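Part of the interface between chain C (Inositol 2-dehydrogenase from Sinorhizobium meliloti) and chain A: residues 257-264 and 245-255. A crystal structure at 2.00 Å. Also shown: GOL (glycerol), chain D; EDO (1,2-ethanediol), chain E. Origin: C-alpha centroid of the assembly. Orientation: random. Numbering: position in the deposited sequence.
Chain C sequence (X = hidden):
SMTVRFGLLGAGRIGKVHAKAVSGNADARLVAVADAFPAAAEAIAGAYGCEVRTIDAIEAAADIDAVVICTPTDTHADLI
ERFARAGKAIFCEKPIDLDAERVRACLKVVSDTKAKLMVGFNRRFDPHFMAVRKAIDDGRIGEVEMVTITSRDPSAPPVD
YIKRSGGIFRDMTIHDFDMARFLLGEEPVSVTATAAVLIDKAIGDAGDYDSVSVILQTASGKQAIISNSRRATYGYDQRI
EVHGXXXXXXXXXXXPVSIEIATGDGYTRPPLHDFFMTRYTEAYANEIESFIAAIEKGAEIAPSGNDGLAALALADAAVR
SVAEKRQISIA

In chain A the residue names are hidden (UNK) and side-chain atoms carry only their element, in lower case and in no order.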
# COMPACT_ATOMS: atom_id res chain seq x y z
N VAL C 257 -7.34 1.25 13.00
CA VAL C 257 -5.89 1.33 13.27
C VAL C 257 -5.09 0.83 12.07
O VAL C 257 -5.49 -0.10 11.35
CB VAL C 257 -5.47 0.63 14.59
CG1 VAL C 257 -6.35 1.07 15.77
CG2 VAL C 257 -5.50 -0.88 14.47
N SER C 258 -3.96 1.47 11.83
CA SER C 258 -3.13 1.15 10.68
C SER C 258 -1.85 0.48 11.16
O SER C 258 -0.82 1.17 11.39
CB SER C 258 -2.87 2.39 9.82
OG SER C 258 -4.10 2.99 9.46
N ILE C 259 -1.96 -0.85 11.40
CA ILE C 259 -0.80 -1.69 11.66
C ILE C 259 -0.78 -2.81 10.63
O ILE C 259 -1.76 -3.05 9.90
CB ILE C 259 -0.71 -2.25 13.10
CG1 ILE C 259 -1.79 -3.28 13.37
CG2 ILE C 259 -0.77 -1.13 14.11
CD1 ILE C 259 -1.49 -4.12 14.61
N GLU C 260 0.35 -3.50 10.61
CA GLU C 260 0.54 -4.64 9.73
C GLU C 260 1.42 -5.65 10.45
O GLU C 260 2.46 -5.27 10.98
CB GLU C 260 1.19 -4.16 8.45
CG GLU C 260 1.40 -5.29 7.48
CD GLU C 260 1.76 -4.82 6.11
OE1 GLU C 260 2.82 -4.20 5.98
OE2 GLU C 260 0.99 -5.10 5.17
N ILE C 261 1.02 -6.93 10.46
CA ILE C 261 1.80 -7.99 11.07
C ILE C 261 2.25 -8.95 9.98
O ILE C 261 1.44 -9.30 9.10
CB ILE C 261 0.97 -8.75 12.13
CG1 ILE C 261 0.48 -7.77 13.19
CG2 ILE C 261 1.78 -9.85 12.79
CD1 ILE C 261 -0.59 -8.29 14.12
N ALA C 262 3.51 -9.36 9.99
CA ALA C 262 4.05 -10.22 8.94
C ALA C 262 4.53 -11.51 9.56
O ALA C 262 5.24 -11.49 10.55
CB ALA C 262 5.21 -9.53 8.24
N THR C 263 4.04 -12.63 9.02
CA THR C 263 4.50 -13.94 9.38
C THR C 263 4.62 -14.82 8.15
O THR C 263 4.44 -14.37 7.01
CB THR C 263 3.49 -14.65 10.31
OG1 THR C 263 2.26 -14.83 9.60
CG2 THR C 263 3.23 -13.81 11.61
N GLY C 264 4.91 -16.10 8.39
CA GLY C 264 4.90 -17.12 7.31
C GLY C 264 3.57 -17.20 6.57
O GLY C 264 3.54 -17.64 5.41
N UNK A 245 10.67 -13.26 17.15
CA UNK A 245 10.95 -14.66 16.76
C UNK A 245 9.93 -15.25 15.79
O UNK A 245 10.31 -16.05 14.94
c UNK A 245 11.06 -15.57 17.98
o UNK A 245 9.89 -15.44 18.74
N UNK A 246 8.67 -14.87 15.91
CA UNK A 246 7.61 -15.42 15.05
C UNK A 246 7.16 -14.53 13.92
O UNK A 246 6.39 -14.98 13.02
c UNK A 246 6.71 -16.86 16.97
c UNK A 246 5.46 -17.02 17.84
n UNK A 246 6.31 -18.56 19.58
c UNK A 246 6.41 -15.79 15.91
c UNK A 246 5.36 -18.40 18.45
N UNK A 247 7.57 -13.26 13.92
CA UNK A 247 7.15 -12.40 12.83
C UNK A 247 7.47 -10.96 13.18
O UNK A 247 8.23 -10.72 14.10
N UNK A 248 6.84 -10.02 12.51
CA UNK A 248 7.17 -8.62 12.77
C UNK A 248 5.91 -7.85 12.72
O UNK A 248 4.92 -8.31 12.12
c UNK A 248 8.18 -8.12 11.74
N UNK A 249 5.91 -6.67 13.36
CA UNK A 249 4.75 -5.84 13.41
C UNK A 249 5.21 -4.38 13.28
O UNK A 249 6.27 -4.02 13.78
c UNK A 249 3.92 -6.12 14.68
c UNK A 249 4.74 -5.83 15.95
c UNK A 249 2.64 -5.32 14.65
N UNK A 250 4.46 -3.60 12.53
CA UNK A 250 4.74 -2.19 12.27
C UNK A 250 3.50 -1.30 12.23
O UNK A 250 2.40 -1.75 11.98
c UNK A 250 5.54 -2.04 10.99
N UNK A 251 3.70 -0.03 12.55
CA UNK A 251 2.66 0.93 12.49
C UNK A 251 2.99 1.89 11.38
O UNK A 251 4.12 2.36 11.29
c UNK A 251 2.54 1.70 13.78
N UNK A 252 1.98 2.19 10.58
CA UNK A 252 2.12 3.05 9.39
C UNK A 252 1.88 4.54 9.69
O UNK A 252 1.14 4.90 10.59
c UNK A 252 0.10 0.61 7.12
c UNK A 252 1.11 2.64 8.29
o UNK A 252 -0.87 1.32 6.77
c UNK A 252 1.37 1.27 7.66
o UNK A 252 0.08 -0.64 7.05
N UNK A 253 2.51 5.37 8.86
CA UNK A 253 2.32 6.81 8.88
C UNK A 253 0.91 7.21 8.58
O UNK A 253 0.19 6.52 7.82
o UNK A 253 4.65 8.30 9.55
c UNK A 253 4.57 7.80 8.42
n UNK A 253 5.59 7.66 7.62
c UNK A 253 3.23 7.43 7.85
N UNK A 254 0.52 8.33 9.17
CA UNK A 254 -0.83 8.86 9.08
C UNK A 254 -0.83 10.13 8.25
O UNK A 254 0.11 10.93 8.34
c UNK A 254 -1.39 7.91 11.38
c UNK A 254 -1.36 9.16 10.48
n UNK A 254 -3.44 7.16 10.41
o UNK A 254 -1.77 5.68 10.59
c UNK A 254 -2.23 6.82 10.78
N UNK A 255 -1.84 10.26 7.39
CA UNK A 255 -2.09 11.48 6.63
C UNK A 255 -3.55 11.92 6.84
O UNK A 255 -4.42 11.06 7.14
c UNK A 255 -2.23 9.91 3.02
n UNK A 255 -0.38 7.71 3.21
n UNK A 255 1.29 9.00 2.32
n UNK A 255 -0.80 9.92 2.64
c UNK A 255 -1.82 11.25 5.13
c UNK A 255 0.03 8.88 2.74
c UNK A 255 -2.52 10.05 4.50
C1 GOL D . 5.32 -4.48 8.79
O1 GOL D . 4.91 -4.87 7.49
C2 GOL D . 6.40 -5.36 9.38
O2 GOL D . 5.72 -6.59 9.39
C3 GOL D . 7.67 -5.44 8.54
O3 GOL D . 8.86 -5.99 9.15
C1 EDO E . 5.48 -17.55 12.12
O1 EDO E . 4.86 -17.16 13.32
C2 EDO E . 4.49 -18.19 11.19
O2 EDO E . 5.18 -18.15 9.97
O HOH W 1 -2.96 -0.87 8.22
O HOH W 2 2.80 -1.67 6.53

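Position 245 carries one carbon ending in one oxygen. It is out of reach of the chain C stretch. A single CH2 with a hydroxyl is serine, Ser A245.

Position 246 carries four carbons in a row ending in a nitrogen. The CA-to-CB bond points sideways, and the end of the side chain leads away from the stretch. Its backbone O lies 3.7 Å from Thr C263 CG2. An unbranched chain of this length with a terminal nitrogen is lysine, Lys A246.

Position 247 has no side-chain atoms. Its CA lies 3.1 Å from Ala C262 O. A CB here would stand 2.3 Å from Ala C262 O and 2.9 Å from Thr C263 CG2, and both would be clashes. The backbone angles, 167/-162, would also jam a CB against the preceding carbonyl. This is glycine, Gly A247.

Position 248 has one side-chain carbon. Its backbone N donates to Ala C262 O at 2.9 Å, and its O accepts from Ala C262 N at 2.8 Å. One carbon alone is alanine, Ala A248.

Position 249 has one carbon carrying two more. One branch packs on Ile C261. Branching at CB with three carbons in all is valine, Val A249. Val A249 CG2 lies 3.6 Å from Ile C261 CG1 and 4.3 Å from Ile C259 CD1.

Position 250 again has one carbon. Its N donates to Glu C260 O at 3.0 Å, and its O accepts from Glu C260 N at 3.0 Å. This is alanine, Ala A250. A glycerol rests near it, with GOL C1 3.3 Å from Ala A250 CB. GOL O1 donates to Glu C260 OE1 at 2.7 Å.

Position 251 has one carbon, and its CB lies 4.4 Å from Ile C259 CG2. It is alanine, Ala A251.

Position 252 has three carbons, the third carrying two oxygens. Its N donates to Ser C258 O at 3.1 Å. A carboxylate on two methylenes is glutamate, Glu A252. A water bridges its OE2, at 3.0 Å from the water O, to Glu C260 OE1, at 2.6 Å from the same O. The water donates to both, so it links two carboxylates that do not touch each other.

Position 253 has two carbons, the second carrying one oxygen and one nitrogen. Its CA-to-CB bond points away from the chain C stretch. This is asparagine, Asn A253.

Position 254 has three carbons, the third carrying one oxygen and one nitrogen. Its end comes near Ser C258. The longer amide is glutamine, Gln A254.

Position 255 has three carbons, a nitrogen, then a carbon carrying two nitrogens. It does not reach the chain C stretch. That guanidinium is arginine, Arg A255.

The contact is an antiparallel pairing of two strands, with five backbone hydrogen bonds. Ile C259, Ile C261, Val A249 and Ala A251 share one apolar face. Glu C260, Ala C262, Ala A248 and Ala A250 share the other, where glycerol sits. Together the stretches bury 519 Å².

Chain A, residues 245-255: SKGAVAAENQR
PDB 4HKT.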